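Local coordinates for protein multicopper oxidase type 1 (Nitrosomonas europaea, PDB 3G5W) that probably couples the oxidation of a substrate to the reduction of oxygen, as laccase-like two-domain multicopper oxidases do, and carries both mononuclear and oxygen-bridged copper centres, at residues 7-12 with 50-55; 26-31 with 307-312; 199-204 with 225-230; 207-212 with 236-241. All coordinates share one frame; numbering follows the deposited sequence.

How the contacts relate
The four contacts fall into two pairs, one in each cupredoxin-like domain, on opposite sides of the chain's centre. Contacts 1 and 2 have centres about 13 Å apart, alternate along the chain and share a sheet in which strands 2-15 and 20-27 are neighbours. Contacts 3 and 4, about 10 Å between centres, lie in the second domain; their segments alternate along the chain and belong to two sheets that pack face to face. Both fall between 26-31 and 307-312, so contact 2 brings the chain's end back to the first domain. Between the pairs, centres are about 27 to 37 Å apart. Contact 1 borders the mononuclear copper, while contact 3 carries a copper ligand to the subunit interface.

Contact 1 of 4, residues 7-12 with 50-55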
# COMPACT_ATOMS: atom_id res chain seq x y z
N LEU A 7 -1.13 -31.57 -13.93
CA LEU A 7 -1.01 -31.25 -12.51
C LEU A 7 -1.97 -32.07 -11.67
O LEU A 7 -3.13 -32.26 -12.04
CB LEU A 7 -1.28 -29.76 -12.25
CG LEU A 7 -0.23 -28.73 -12.66
CD1 LEU A 7 -0.77 -27.33 -12.44
CD2 LEU A 7 1.07 -28.91 -11.89
N SER A 8 -1.50 -32.55 -10.53
CA SER A 8 -2.37 -33.11 -9.50
C SER A 8 -2.47 -32.11 -8.36
O SER A 8 -1.57 -31.28 -8.19
CB SER A 8 -1.82 -34.44 -8.99
OG SER A 8 -0.58 -34.24 -8.35
N ILE A 9 -3.56 -32.16 -7.61
CA ILE A 9 -3.68 -31.37 -6.39
C ILE A 9 -3.68 -32.37 -5.24
O ILE A 9 -4.55 -33.23 -5.18
CB ILE A 9 -4.98 -30.52 -6.36
CG1 ILE A 9 -5.23 -29.85 -7.72
CG2 ILE A 9 -4.94 -29.51 -5.22
CD1 ILE A 9 -6.57 -29.14 -7.85
N GLU A 10 -2.71 -32.26 -4.33
CA GLU A 10 -2.53 -33.25 -3.28
C GLU A 10 -2.47 -32.62 -1.89
O GLU A 10 -1.87 -31.56 -1.71
CB GLU A 10 -1.24 -34.06 -3.52
CG GLU A 10 -1.18 -34.79 -4.86
CD GLU A 10 0.22 -35.29 -5.21
OE1 GLU A 10 0.45 -35.58 -6.40
OE2 GLU A 10 1.09 -35.40 -4.31
N ASP A 11 -3.08 -33.29 -0.91
CA ASP A 11 -2.90 -32.93 0.50
C ASP A 11 -1.44 -33.18 0.88
O ASP A 11 -0.93 -34.30 0.76
CB ASP A 11 -3.83 -33.77 1.39
CG ASP A 11 -5.29 -33.38 1.24
OD1 ASP A 11 -6.05 -34.17 0.65
OD2 ASP A 11 -5.68 -32.28 1.71
N THR A 12 -0.78 -32.11 1.32
CA THR A 12 0.68 -32.09 1.45
C THR A 12 1.14 -31.32 2.69
O THR A 12 0.64 -30.24 2.97
CB THR A 12 1.31 -31.45 0.18
OG1 THR A 12 0.91 -32.19 -0.98
CG2 THR A 12 2.82 -31.42 0.26
N ASN A 50 -7.88 -33.37 -9.35
CA ASN A 50 -8.08 -33.03 -7.94
C ASN A 50 -8.04 -34.27 -7.05
O ASN A 50 -8.99 -35.06 -7.03
CB ASN A 50 -9.40 -32.28 -7.77
CG ASN A 50 -9.65 -31.81 -6.34
OD1 ASN A 50 -10.65 -31.14 -6.08
ND2 ASN A 50 -8.76 -32.15 -5.42
N MET A 51 -6.94 -34.44 -6.32
CA MET A 51 -6.78 -35.61 -5.45
C MET A 51 -6.99 -35.29 -3.96
O MET A 51 -6.57 -36.05 -3.09
CB MET A 51 -5.41 -36.27 -5.70
CG MET A 51 -5.20 -36.73 -7.13
SD MET A 51 -6.02 -38.29 -7.54
CE MET A 51 -7.70 -37.83 -7.94
N THR A 52 -7.64 -34.16 -3.70
CA THR A 52 -7.99 -33.77 -2.33
C THR A 52 -9.48 -34.03 -2.10
O THR A 52 -10.14 -34.64 -2.94
CB THR A 52 -7.69 -32.28 -2.06
OG1 THR A 52 -8.66 -31.47 -2.73
CG2 THR A 52 -6.28 -31.91 -2.53
N THR A 53 -10.01 -33.56 -0.97
CA THR A 53 -11.41 -33.77 -0.62
C THR A 53 -12.23 -32.48 -0.68
O THR A 53 -13.39 -32.45 -0.26
CB THR A 53 -11.55 -34.44 0.76
OG1 THR A 53 -10.96 -33.60 1.76
CG2 THR A 53 -10.83 -35.81 0.77
N LEU A 54 -11.63 -31.43 -1.22
CA LEU A 54 -12.30 -30.14 -1.41
C LEU A 54 -12.24 -29.73 -2.88
O LEU A 54 -11.36 -30.19 -3.62
CB LEU A 54 -11.69 -29.06 -0.50
CG LEU A 54 -11.80 -29.27 1.02
CD1 LEU A 54 -10.90 -28.30 1.76
CD2 LEU A 54 -13.24 -29.16 1.52
N PRO A 55 -13.18 -28.87 -3.33
CA PRO A 55 -13.15 -28.40 -4.72
C PRO A 55 -12.10 -27.31 -4.93
O PRO A 55 -11.78 -26.56 -4.00
CB PRO A 55 -14.55 -27.86 -4.94
CG PRO A 55 -14.99 -27.40 -3.60
CD PRO A 55 -14.32 -28.29 -2.59
O HOH W 1 -4.34 -35.93 -1.75
O HOH W 2 -8.26 -31.67 1.26
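Residues 7-12 of strand 2-15 and the start of 50-55 run nearly parallel, 22° apart, paired at Ile-9 with Asn-50 and joined by one cross-segment hydrogen bond, Met-51 N to Ile-9 O at 2.9 Å. The donor lies in the carbonyl plane, but the bond is bent to 136° at the hydrogen. Beyond it the chains separate and water takes over: one molecule accepts from Asp-11 N and donates to Met-51 O. Thr-52 fills the angle between the segments with its methyl, CG2 lying 3.4 Å from Ile-9 O and 3.8 Å from Ile-9 CG2, the side chains crossing obliquely. The Asp-11 carboxylate leans over the same threonine, OD1 reaching to 3.6 Å from Thr-52 CA, while OD2 takes a hydrogen bond of 2.7 Å from a second water, which accepts only a weak one from Thr-53 N. With its methyl turned to the strand, Thr-52 uses OG1 for a hydrogen bond with NE2 of His-56, a ligand of the mononuclear copper, and so is second shell to that site. Ile-9 packs on Met-117, another ligand of that copper, and on Val-48 of strand 43-50; strand 20-27 flanks strand 2-15, with Phe-25 against Asp-11 and Leu-54.

Contact 2 of 4, residues 26-31 with 307-312; sequences AFNGQV and MHNSKV
A tight double turn at the end of strand 20-27 makes this contact: a type II turn from Ala-26 to Gly-29 overlaps a type I' turn from Phe-27 to Gln-30, and their side chains reach across to the C-terminal segment 307-312. The turns are closed by Gly-29 N to Ala-26 O and Gln-30 N to Phe-27 O. Asn-28 and Gly-29 take the positive phi these turns require, and the Asn-28 side chain points toward 307-312. There ND2 of Asn-28 donates to OD1 of Asn-309 at 2.9 Å, a nearly straight bond of 164°. The acceptor lies in the amide plane of Asn-28, whereas the donor sits 29° above the carbonyl plane of Asn-309, the two amides being turned 67° apart and the side chains crossing at about a right angle. The other end of the Asn-28 amide, OD1, accepts from Ser-8 N, so both ends are gripped and its rotation is fixed. Met-307 comes tip to tip with it, CE standing 3.6 Å from Asn-28 ND2. Farther along, the extended Gln-30 side chain lies against the backbone of Asn-309 and Ser-310. Ser-310 itself forms an ST turn, OG accepting from Val-312 N at 3.0 Å. Phe-27 packs on Ile-9 of strand 2-15, Met-307 on Phe-5 of the same strand, and the backbone of His-308 bonds to that of Leu-35 in strand 35-39.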
# COMPACT_ATOMS: atom_id res chain seq x y z
N ALA A 26 -1.41 -28.90 -2.44
CA ALA A 26 -0.29 -28.53 -3.29
C ALA A 26 -0.36 -29.09 -4.70
O ALA A 26 -0.61 -30.29 -4.90
CB ALA A 26 1.01 -28.96 -2.62
N PHE A 27 -0.12 -28.23 -5.68
CA PHE A 27 -0.01 -28.68 -7.06
C PHE A 27 1.26 -29.54 -7.22
O PHE A 27 2.36 -29.10 -6.87
CB PHE A 27 -0.01 -27.49 -8.03
CG PHE A 27 -1.28 -26.67 -7.98
CD1 PHE A 27 -2.48 -27.18 -8.47
CD2 PHE A 27 -1.28 -25.38 -7.45
CE1 PHE A 27 -3.66 -26.43 -8.42
CE2 PHE A 27 -2.45 -24.62 -7.41
CZ PHE A 27 -3.64 -25.14 -7.90
N ASN A 28 1.07 -30.76 -7.70
CA ASN A 28 2.13 -31.78 -7.80
C ASN A 28 2.87 -32.00 -6.48
O ASN A 28 4.07 -32.31 -6.47
CB ASN A 28 3.11 -31.47 -8.95
CG ASN A 28 2.58 -31.87 -10.32
OD1 ASN A 28 1.48 -32.39 -10.45
ND2 ASN A 28 3.38 -31.62 -11.36
N GLY A 29 2.16 -31.85 -5.37
CA GLY A 29 2.71 -32.05 -4.03
C GLY A 29 3.86 -31.13 -3.63
O GLY A 29 4.65 -31.48 -2.75
N GLN A 30 3.95 -29.96 -4.26
CA GLN A 30 5.00 -28.98 -3.96
C GLN A 30 4.46 -27.57 -3.78
O GLN A 30 3.44 -27.21 -4.38
CB GLN A 30 6.10 -28.99 -5.03
CG GLN A 30 5.66 -28.51 -6.40
CD GLN A 30 6.83 -28.33 -7.34
OE1 GLN A 30 7.38 -27.23 -7.46
NE2 GLN A 30 7.24 -29.41 -7.97
N VAL A 31 5.14 -26.78 -2.94
CA VAL A 31 4.79 -25.37 -2.70
C VAL A 31 6.09 -24.54 -2.66
O VAL A 31 6.97 -24.82 -1.84
CB VAL A 31 4.00 -25.17 -1.37
CG1 VAL A 31 3.54 -23.71 -1.23
CG2 VAL A 31 2.79 -26.09 -1.30
N MET A 307 7.31 -27.41 -18.21
CA MET A 307 6.98 -27.40 -16.79
C MET A 307 8.10 -28.04 -15.98
O MET A 307 8.61 -29.10 -16.34
CB MET A 307 5.66 -28.13 -16.52
CG MET A 307 5.21 -28.06 -15.05
SD MET A 307 3.59 -28.80 -14.73
CE MET A 307 4.06 -30.52 -14.67
N HIS A 308 8.47 -27.40 -14.87
CA HIS A 308 9.55 -27.91 -14.04
C HIS A 308 9.09 -28.17 -12.61
O HIS A 308 8.76 -27.23 -11.87
CB HIS A 308 10.76 -26.97 -14.07
CG HIS A 308 11.31 -26.76 -15.45
ND1 HIS A 308 12.17 -27.66 -16.04
CD2 HIS A 308 11.10 -25.79 -16.36
CE1 HIS A 308 12.47 -27.24 -17.26
NE2 HIS A 308 11.84 -26.10 -17.47
N ASN A 309 9.04 -29.45 -12.24
CA ASN A 309 8.84 -29.83 -10.84
C ASN A 309 10.16 -29.71 -10.12
O ASN A 309 11.22 -29.72 -10.75
CB ASN A 309 8.34 -31.27 -10.73
CG ASN A 309 7.03 -31.49 -11.45
OD1 ASN A 309 6.11 -30.68 -11.35
ND2 ASN A 309 6.94 -32.59 -12.18
N SER A 310 10.12 -29.62 -8.79
CA SER A 310 11.36 -29.55 -8.02
C SER A 310 11.24 -30.23 -6.68
O SER A 310 10.30 -29.96 -5.93
CB SER A 310 11.80 -28.11 -7.81
OG SER A 310 12.95 -28.09 -6.96
N LYS A 311 12.22 -31.07 -6.36
CA LYS A 311 12.31 -31.73 -5.06
C LYS A 311 12.60 -30.72 -3.94
O LYS A 311 12.34 -31.00 -2.78
CB LYS A 311 13.38 -32.83 -5.08
CG LYS A 311 13.04 -34.03 -5.97
CD LYS A 311 14.14 -35.09 -5.88
CE LYS A 311 13.94 -36.22 -6.89
NZ LYS A 311 13.11 -37.34 -6.33
N VAL A 312 13.13 -29.56 -4.31
CA VAL A 312 13.36 -28.47 -3.35
C VAL A 312 12.05 -28.02 -2.68
O VAL A 312 12.03 -27.74 -1.48
CB VAL A 312 14.07 -27.26 -4.02
CG1 VAL A 312 14.22 -26.09 -3.03
CG2 VAL A 312 15.43 -27.68 -4.59

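Contact 3 of 4, residues 199-204 with 225-230. With C1O (Cu-O linkage), chain H; C2O (Cu-O-Cu linkage), chain P.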
# COMPACT_ATOMS: atom_id res chain seq x y z
N VAL A 199 0.44 -6.20 1.96
CA VAL A 199 1.41 -5.43 1.20
C VAL A 199 2.81 -5.74 1.76
O VAL A 199 2.98 -5.89 2.98
CB VAL A 199 1.11 -3.91 1.32
CG1 VAL A 199 2.05 -3.11 0.45
CG2 VAL A 199 -0.34 -3.61 0.92
N HIS A 200 3.79 -5.86 0.88
CA HIS A 200 5.18 -6.07 1.29
C HIS A 200 6.00 -4.92 0.74
O HIS A 200 5.68 -4.39 -0.32
CB HIS A 200 5.71 -7.40 0.76
CG HIS A 200 4.86 -8.57 1.15
ND1 HIS A 200 4.94 -9.17 2.38
CD2 HIS A 200 3.88 -9.23 0.48
CE1 HIS A 200 4.06 -10.15 2.46
NE2 HIS A 200 3.40 -10.20 1.31
N ALA A 201 7.05 -4.54 1.46
CA ALA A 201 7.95 -3.45 1.06
C ALA A 201 9.38 -4.00 0.91
O ALA A 201 10.14 -4.02 1.88
CB ALA A 201 7.91 -2.34 2.08
N ILE A 202 9.72 -4.47 -0.29
CA ILE A 202 10.96 -5.21 -0.48
C ILE A 202 12.13 -4.25 -0.67
O ILE A 202 12.22 -3.54 -1.67
CB ILE A 202 10.90 -6.25 -1.63
CG1 ILE A 202 9.75 -7.25 -1.42
CG2 ILE A 202 12.24 -6.99 -1.78
CD1 ILE A 202 9.80 -8.01 -0.10
N HIS A 203 13.04 -4.28 0.30
CA HIS A 203 14.18 -3.39 0.33
C HIS A 203 15.49 -4.16 0.11
O HIS A 203 15.72 -5.18 0.76
CB HIS A 203 14.19 -2.63 1.66
CG HIS A 203 15.42 -1.82 1.88
ND1 HIS A 203 15.83 -0.85 0.99
CD2 HIS A 203 16.35 -1.85 2.86
CE1 HIS A 203 16.96 -0.31 1.41
NE2 HIS A 203 17.30 -0.90 2.55
N THR A 204 16.32 -3.68 -0.82
CA THR A 204 17.63 -4.29 -1.10
C THR A 204 18.79 -3.34 -0.74
O THR A 204 18.85 -2.21 -1.24
CB THR A 204 17.75 -4.74 -2.59
OG1 THR A 204 16.64 -5.58 -2.93
CG2 THR A 204 19.06 -5.51 -2.84
N GLY A 225 15.00 3.23 -7.19
CA GLY A 225 14.86 3.39 -5.75
C GLY A 225 15.54 2.28 -4.99
O GLY A 225 16.48 1.66 -5.50
N ASP A 226 15.07 2.02 -3.78
CA ASP A 226 15.64 0.95 -2.97
C ASP A 226 14.60 0.08 -2.26
O ASP A 226 14.94 -0.97 -1.72
CB ASP A 226 16.69 1.49 -1.98
CG ASP A 226 16.13 2.51 -0.99
OD1 ASP A 226 15.10 2.23 -0.33
OD2 ASP A 226 16.73 3.60 -0.86
N THR A 227 13.34 0.53 -2.27
CA THR A 227 12.23 -0.17 -1.63
C THR A 227 11.02 -0.24 -2.57
O THR A 227 10.56 0.78 -3.08
CB THR A 227 11.84 0.48 -0.26
OG1 THR A 227 13.00 0.58 0.57
CG2 THR A 227 10.77 -0.32 0.47
N VAL A 228 10.55 -1.46 -2.81
CA VAL A 228 9.45 -1.72 -3.73
C VAL A 228 8.20 -2.12 -2.95
O VAL A 228 8.15 -3.20 -2.36
CB VAL A 228 9.80 -2.86 -4.73
CG1 VAL A 228 8.66 -3.06 -5.74
CG2 VAL A 228 11.14 -2.58 -5.45
N LEU A 229 7.19 -1.25 -2.96
CA LEU A 229 5.92 -1.55 -2.30
C LEU A 229 5.07 -2.40 -3.25
O LEU A 229 4.71 -1.95 -4.35
CB LEU A 229 5.20 -0.25 -1.91
CG LEU A 229 4.13 -0.36 -0.82
CD1 LEU A 229 4.76 -0.71 0.52
CD2 LEU A 229 3.34 0.96 -0.71
N ILE A 230 4.79 -3.64 -2.83
CA ILE A 230 4.07 -4.60 -3.67
C ILE A 230 2.85 -5.19 -2.95
O ILE A 230 2.95 -5.70 -1.83
CB ILE A 230 5.02 -5.71 -4.25
CG1 ILE A 230 4.26 -6.66 -5.18
CG2 ILE A 230 5.77 -6.46 -3.14
CD1 ILE A 230 5.11 -7.70 -5.87
CU4 C1O H . 18.61 -0.29 3.82
O3 C1O H . 20.29 0.84 1.87
CU2 C2O P . 17.67 -3.64 5.90
CU3 C2O P . 15.72 0.97 6.35
O1 C2O P . 16.68 -1.54 6.31
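Aliphatic contacts form on both faces of this antiparallel pair, strands 200-204 and 227-230. On one, CD1 of Leu-229 wedges between Val-199 CG1, 3.6 Å away, and Ala-201 CB; its CG is anti to the backbone N (chi1 -160°). On the other, Ile-202 CG1 meets Ile-230 CG2 more loosely, at 4.4 Å, and both side chains rest on Leu-143 of strand 137-146. Outward from these, the backbones join in two hydrogen-bonded pairs, His-200 with Ile-230 and Ile-202 with Val-228. The first pair is nearly straight, Ile-230 N reaching His-200 O at 2.8 Å almost along the C=O axis; in the second, each donor stands well above the carbonyl plane. Contact becomes polar at Asp-226, whose O takes two bonds. Thr-204 N meets it nearly along the C=O axis, and His-203 ND1, 2.9 Å away, approaches from 62° above the carbonyl plane. Alongside, Thr-227 OG1 donates to Asp-226 OD1 at 2.8 Å, and that carboxylate also bonds His-61 and Arg-235 of the second subunit. With CG anti to the backbone N (chi1 172°), the His-203 ring stands out from the sheet face it shares with Thr-227, and its NE2 binds CU4 of the Cu-O group at 1.9 Å. His-59 of the second subunit binds the same copper, so the site is completed across the interface. ND1 donates to a carbonyl while NE2 binds the copper, as expected of a neutral imidazole protonated at ND1; the bond helps fix the ring's aim and may make the imidazole a stronger donor to copper.

Contact 4 of 4, residues 207-212 with 236-241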
# COMPACT_ATOMS: atom_id res chain seq x y z
N HIS A 207 22.50 -1.55 -3.41
CA HIS A 207 22.23 -1.53 -4.85
C HIS A 207 21.05 -0.62 -5.19
O HIS A 207 20.22 -0.32 -4.33
CB HIS A 207 21.92 -2.94 -5.35
CG HIS A 207 23.02 -3.92 -5.06
ND1 HIS A 207 23.95 -4.30 -6.01
CD2 HIS A 207 23.35 -4.58 -3.93
CE1 HIS A 207 24.80 -5.15 -5.47
NE2 HIS A 207 24.46 -5.34 -4.21
N ILE A 208 20.99 -0.20 -6.45
CA ILE A 208 19.83 0.54 -6.95
C ILE A 208 18.82 -0.44 -7.53
O ILE A 208 19.12 -1.18 -8.47
CB ILE A 208 20.23 1.56 -8.05
CG1 ILE A 208 21.29 2.54 -7.50
CG2 ILE A 208 18.98 2.30 -8.55
CD1 ILE A 208 22.00 3.36 -8.58
N SER A 209 17.61 -0.46 -6.95
CA SER A 209 16.51 -1.22 -7.52
C SER A 209 15.95 -0.49 -8.73
O SER A 209 15.49 0.66 -8.62
CB SER A 209 15.39 -1.41 -6.49
OG SER A 209 15.79 -2.30 -5.46
N GLN A 210 16.00 -1.15 -9.89
CA GLN A 210 15.36 -0.62 -11.09
C GLN A 210 14.04 -1.37 -11.26
O GLN A 210 14.03 -2.52 -11.69
CB GLN A 210 16.24 -0.81 -12.33
CG GLN A 210 17.62 -0.16 -12.26
CD GLN A 210 18.49 -0.54 -13.45
OE1 GLN A 210 18.18 -0.21 -14.59
NE2 GLN A 210 19.58 -1.26 -13.19
N ILE A 211 12.94 -0.70 -10.92
CA ILE A 211 11.60 -1.30 -11.05
C ILE A 211 11.22 -1.19 -12.52
O ILE A 211 10.84 -0.11 -12.99
CB ILE A 211 10.58 -0.59 -10.12
CG1 ILE A 211 11.09 -0.59 -8.67
CG2 ILE A 211 9.20 -1.26 -10.23
CD1 ILE A 211 10.43 0.40 -7.75
N ALA A 212 11.33 -2.30 -13.24
CA ALA A 212 11.28 -2.27 -14.71
C ALA A 212 9.99 -2.80 -15.34
O ALA A 212 9.67 -2.45 -16.49
CB ALA A 212 12.49 -3.00 -15.29
N TYR A 236 6.14 -7.31 -9.68
CA TYR A 236 7.15 -6.36 -10.09
C TYR A 236 8.44 -7.10 -10.44
O TYR A 236 8.90 -7.94 -9.67
CB TYR A 236 7.42 -5.34 -8.99
CG TYR A 236 6.31 -4.33 -8.84
CD1 TYR A 236 6.24 -3.22 -9.69
CD2 TYR A 236 5.31 -4.48 -7.88
CE1 TYR A 236 5.22 -2.28 -9.57
CE2 TYR A 236 4.28 -3.54 -7.75
CZ TYR A 236 4.24 -2.45 -8.60
OH TYR A 236 3.23 -1.52 -8.49
N ASP A 237 9.00 -6.79 -11.61
CA ASP A 237 10.35 -7.26 -11.96
C ASP A 237 11.34 -6.16 -11.63
O ASP A 237 11.26 -5.04 -12.15
CB ASP A 237 10.46 -7.65 -13.44
CG ASP A 237 9.57 -8.84 -13.81
OD1 ASP A 237 9.97 -9.62 -14.69
OD2 ASP A 237 8.47 -8.99 -13.23
N VAL A 238 12.28 -6.49 -10.75
CA VAL A 238 13.30 -5.55 -10.31
C VAL A 238 14.64 -6.00 -10.86
O VAL A 238 15.07 -7.13 -10.61
CB VAL A 238 13.35 -5.45 -8.77
CG1 VAL A 238 14.38 -4.41 -8.33
CG2 VAL A 238 11.98 -5.10 -8.20
N ILE A 239 15.29 -5.12 -11.61
CA ILE A 239 16.61 -5.41 -12.16
C ILE A 239 17.70 -4.70 -11.35
O ILE A 239 17.60 -3.50 -11.06
CB ILE A 239 16.68 -5.13 -13.69
CG1 ILE A 239 16.09 -6.32 -14.46
CG2 ILE A 239 18.13 -4.95 -14.17
CD1 ILE A 239 14.77 -6.10 -15.10
N LEU A 240 18.71 -5.46 -10.94
CA LEU A 240 19.80 -4.94 -10.13
C LEU A 240 21.14 -5.21 -10.81
O LEU A 240 21.43 -6.36 -11.18
CB LEU A 240 19.80 -5.59 -8.73
CG LEU A 240 18.58 -5.59 -7.80
CD1 LEU A 240 18.74 -6.67 -6.73
CD2 LEU A 240 18.41 -4.25 -7.13
N ASN A 241 21.94 -4.17 -10.99
CA ASN A 241 23.30 -4.33 -11.50
C ASN A 241 24.21 -4.69 -10.34
O ASN A 241 24.29 -3.95 -9.36
CB ASN A 241 23.80 -3.05 -12.20
CG ASN A 241 22.97 -2.68 -13.43
OD1 ASN A 241 22.47 -3.54 -14.16
ND2 ASN A 241 22.82 -1.37 -13.66
O HOH W 3 21.00 -1.61 -10.40
O HOH W 4 23.38 -1.32 -8.15
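The His-207 ring turns its edge to the opposite strand: Asn-241 O lies in the ring plane and accepts a weak hydrogen bond from ND1 at 3.4 Å, while Trp-248 meets the same ring edge-to-face. At the other end, the Tyr-236 ring is met obliquely by Ile-211, whose CG2 touches CD1 of the tyrosine at 3.6 Å. The Gln-210 and Asn-241 side chains cross at about a right angle, amide planes 68° apart; NE2 of Gln-210 and ND2 of Asn-241, both donors, come within 3.3 Å without a hydrogen bond. Between these ends Ile-239 N donates to Gln-210 O, the return bond from Gln-210 N to Ile-239 O is longer at 3.1 Å, and Ala-212 N reaches Asp-237 O nearly along the C=O axis at 2.9 Å. Toward His-207 the chains splay, and water bridges them: one molecule donates to Ile-208 O at 2.7 Å and accepts from Asn-241 N and Gln-210 NE2, and another links Ile-208 N to Asn-241 O. Leu-240 brings CD2 to 3.4 Å from Ile-208 O and against Ser-209 CA, while Val-238 CG1 packs on Ser-209 CB. Asp-237 turns its carboxylate away to a salt bridge with Arg-189. Ile-211, Tyr-236 and Val-238 all press on Val-228 of the facing sheet, closing the two-sheet beta sandwich characteristic of a cupredoxin-like domain.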